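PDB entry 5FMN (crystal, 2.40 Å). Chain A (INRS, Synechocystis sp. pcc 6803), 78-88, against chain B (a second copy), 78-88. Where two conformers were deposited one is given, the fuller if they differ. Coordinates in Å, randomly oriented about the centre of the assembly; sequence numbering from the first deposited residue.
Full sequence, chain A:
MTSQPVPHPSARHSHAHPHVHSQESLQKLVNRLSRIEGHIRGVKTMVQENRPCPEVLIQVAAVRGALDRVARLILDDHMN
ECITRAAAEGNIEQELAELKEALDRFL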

# COMPACT_ATOMS: atom_id res chain seq x y z
N HIS A 78 -15.08 1.53 14.91
CA HIS A 78 -15.82 2.68 14.35
C HIS A 78 -17.02 2.23 13.50
O HIS A 78 -18.15 2.67 13.72
CB HIS A 78 -14.89 3.55 13.51
CG HIS A 78 -15.53 4.82 13.01
ND1 HIS A 78 -15.74 5.92 13.81
CD2 HIS A 78 -15.98 5.17 11.78
CE1 HIS A 78 -16.28 6.89 13.09
NE2 HIS A 78 -16.44 6.46 11.86
N MET A 79 -16.75 1.35 12.55
CA MET A 79 -17.77 0.81 11.69
C MET A 79 -18.86 0.09 12.46
O MET A 79 -20.05 0.29 12.17
CB MET A 79 -17.09 -0.07 10.66
CG MET A 79 -16.66 0.80 9.49
SD MET A 79 -15.31 0.38 8.39
CE MET A 79 -15.85 1.18 6.88
N ASN A 80 -18.47 -0.67 13.48
CA ASN A 80 -19.41 -1.31 14.38
C ASN A 80 -20.35 -0.32 15.07
O ASN A 80 -21.55 -0.56 15.10
CB ASN A 80 -18.69 -2.15 15.45
CG ASN A 80 -19.67 -2.82 16.43
OD1 ASN A 80 -20.73 -3.30 16.03
ND2 ASN A 80 -19.32 -2.83 17.71
N GLU A 81 -19.80 0.77 15.59
CA GLU A 81 -20.65 1.79 16.22
C GLU A 81 -21.64 2.39 15.22
O GLU A 81 -22.81 2.58 15.54
CB GLU A 81 -19.81 2.92 16.83
CG GLU A 81 -20.27 3.31 18.23
CD GLU A 81 -19.48 4.46 18.82
OE1 GLU A 81 -18.57 4.97 18.14
OE2 GLU A 81 -19.77 4.85 19.97
N CYS A 82 -21.17 2.69 14.02
CA CYS A 82 -22.01 3.33 13.01
C CYS A 82 -23.16 2.43 12.61
O CYS A 82 -24.30 2.88 12.55
CB CYS A 82 -21.18 3.72 11.78
SG CYS A 82 -20.02 5.07 12.06
N ILE A 83 -22.89 1.16 12.35
CA ILE A 83 -23.94 0.23 11.90
C ILE A 83 -24.89 -0.10 13.03
O ILE A 83 -26.09 -0.23 12.82
CB ILE A 83 -23.34 -1.05 11.25
CG1 ILE A 83 -22.76 -0.69 9.88
CG2 ILE A 83 -24.35 -2.17 11.08
CD1 ILE A 83 -22.15 -1.84 9.11
N THR A 84 -24.33 -0.31 14.22
CA THR A 84 -25.13 -0.55 15.42
C THR A 84 -26.13 0.62 15.69
O THR A 84 -27.32 0.38 15.98
CB THR A 84 -24.21 -0.78 16.67
OG1 THR A 84 -23.42 -1.97 16.48
CG2 THR A 84 -25.01 -0.92 17.94
N ARG A 85 -25.64 1.86 15.60
CA ARG A 85 -26.45 3.04 15.82
C ARG A 85 -27.53 3.21 14.73
O ARG A 85 -28.62 3.66 15.02
CB ARG A 85 -25.55 4.27 15.83
CG ARG A 85 -26.15 5.48 16.49
CD ARG A 85 -25.09 6.48 16.88
NE ARG A 85 -24.23 6.79 15.74
CZ ARG A 85 -22.91 6.69 15.74
NH1 ARG A 85 -22.24 6.28 16.82
NH2 ARG A 85 -22.22 7.00 14.63
N ALA A 86 -27.20 2.82 13.50
CA ALA A 86 -28.16 2.81 12.39
C ALA A 86 -29.31 1.83 12.61
O ALA A 86 -30.47 2.17 12.36
CB ALA A 86 -27.46 2.48 11.09
N ALA A 87 -28.99 0.62 13.05
CA ALA A 87 -30.03 -0.36 13.42
C ALA A 87 -30.92 0.14 14.56
O ALA A 87 -32.14 0.03 14.48
CB ALA A 87 -29.41 -1.70 13.77
N ALA A 88 -30.32 0.76 15.57
CA ALA A 88 -31.05 1.22 16.76
C ALA A 88 -31.94 2.45 16.46
O ALA A 88 -33.07 2.54 16.93
CB ALA A 88 -30.07 1.53 17.89
N HIS B 78 -21.75 -2.14 -1.59
CA HIS B 78 -21.85 -3.23 -0.63
C HIS B 78 -22.14 -2.74 0.81
O HIS B 78 -23.09 -3.20 1.45
CB HIS B 78 -20.57 -4.05 -0.65
CG HIS B 78 -20.63 -5.30 0.18
ND1 HIS B 78 -21.28 -6.44 -0.24
CD2 HIS B 78 -20.13 -5.58 1.40
CE1 HIS B 78 -21.21 -7.36 0.71
NE2 HIS B 78 -20.54 -6.85 1.73
N MET B 79 -21.35 -1.77 1.27
CA MET B 79 -21.51 -1.14 2.59
C MET B 79 -22.91 -0.60 2.77
O MET B 79 -23.51 -0.78 3.83
CB MET B 79 -20.54 0.04 2.78
CG MET B 79 -19.34 -0.19 3.69
SD MET B 79 -18.47 1.33 4.18
CE MET B 79 -18.35 2.21 2.60
N ASN B 80 -23.37 0.12 1.74
CA ASN B 80 -24.73 0.63 1.70
C ASN B 80 -25.79 -0.46 1.89
O ASN B 80 -26.68 -0.30 2.72
CB ASN B 80 -24.99 1.41 0.42
CG ASN B 80 -26.40 2.00 0.37
OD1 ASN B 80 -26.96 2.38 1.40
ND2 ASN B 80 -27.00 2.00 -0.80
N GLU B 81 -25.68 -1.58 1.16
CA GLU B 81 -26.60 -2.72 1.37
C GLU B 81 -26.50 -3.26 2.79
O GLU B 81 -27.51 -3.54 3.40
CB GLU B 81 -26.39 -3.85 0.40
CG GLU B 81 -26.63 -3.45 -1.05
CD GLU B 81 -26.23 -4.54 -2.02
OE1 GLU B 81 -25.79 -5.63 -1.55
OE2 GLU B 81 -26.34 -4.29 -3.25
N CYS B 82 -25.29 -3.37 3.33
CA CYS B 82 -25.12 -3.96 4.67
C CYS B 82 -25.75 -3.10 5.74
O CYS B 82 -26.52 -3.59 6.57
CB CYS B 82 -23.64 -4.21 5.02
SG CYS B 82 -22.85 -5.48 3.97
N ILE B 83 -25.47 -1.81 5.73
CA ILE B 83 -26.04 -0.93 6.73
C ILE B 83 -27.56 -0.72 6.56
O ILE B 83 -28.30 -0.61 7.56
CB ILE B 83 -25.30 0.42 6.82
CG1 ILE B 83 -25.63 1.10 8.16
CG2 ILE B 83 -25.67 1.33 5.67
CD1 ILE B 83 -25.03 2.47 8.34
N THR B 84 -28.02 -0.68 5.31
CA THR B 84 -29.45 -0.63 5.00
C THR B 84 -30.20 -1.89 5.52
O THR B 84 -31.22 -1.78 6.19
CB THR B 84 -29.69 -0.48 3.48
OG1 THR B 84 -29.16 0.79 3.02
CG2 THR B 84 -31.16 -0.55 3.17
N ARG B 85 -29.67 -3.06 5.23
CA ARG B 85 -30.25 -4.33 5.69
C ARG B 85 -30.26 -4.47 7.23
O ARG B 85 -31.19 -5.05 7.79
CB ARG B 85 -29.49 -5.49 5.05
CG ARG B 85 -30.23 -6.81 4.98
CD ARG B 85 -29.65 -7.72 3.88
NE ARG B 85 -28.19 -7.85 3.99
CZ ARG B 85 -27.30 -7.52 3.05
NH1 ARG B 85 -27.68 -7.11 1.86
NH2 ARG B 85 -26.00 -7.60 3.32
N ALA B 86 -29.25 -3.91 7.89
CA ALA B 86 -29.20 -3.81 9.35
C ALA B 86 -30.31 -2.95 9.96
O ALA B 86 -30.95 -3.36 10.94
CB ALA B 86 -27.84 -3.26 9.80
N ALA B 87 -30.52 -1.77 9.42
CA ALA B 87 -31.66 -0.95 9.84
C ALA B 87 -32.99 -1.65 9.60
O ALA B 87 -33.85 -1.63 10.48
CB ALA B 87 -31.63 0.39 9.14
N ALA B 88 -33.13 -2.33 8.46
CA ALA B 88 -34.41 -2.88 8.01
C ALA B 88 -34.79 -4.12 8.79
O ALA B 88 -35.98 -4.33 9.15
CB ALA B 88 -34.36 -3.22 6.53

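The two copies of helix 78-88 run in the same general direction, their axes inclined by 36° and 7.8 Å apart at closest approach, with I83 and A87 each facing its own counterpart. The backbones converge toward the C-terminal end: the CA atoms of I83(A) and I83(B) are 5.7 Å apart, whereas CA of A87(A) and CA of A87(B) are only 4.0 Å apart. At A87 the side chain is a single methyl, and the main chains themselves come into contact. Each methyl settles against the backbone of the other helix, with A87(A) CB 3.6 Å from A86(B) O and A87(B) CB 3.9 Å from A86(A) O.

One turn earlier, where the helices stand farther apart, the larger I83 side chains fill the space. They meet at their CG1 atoms, with I83(A) CG1 3.8 Å from I83(B) CG1, and each also packs against the A86 methyl of the partner, which points toward the opposing helix. The two rotamers differ, m for I83(A) and t for I83(B), and so do the atoms that make these contacts: I83(A) CG2 lies 3.9 Å from A86(B) CB, while I83(B) CD1 lies 3.7 Å from A86(A) CB. Similar packing is thus achieved with different branches of the isoleucine.

At the wider N-terminal end, M79 spans the gap. Both CA-to-CB bonds point sideways, yet M79(A) CE reaches to 3.8 Å from M79(B) SD.

No hydrogen bond crosses between the stretches; the contact, burying 359 Å² over both sides, rests on apolar packing and close backbone approach. T84, whose CA-to-CB bond points away from the partner, instead bonds within its own helix, T84 OG1 donating to N80 O at 2.7 Å in each chain.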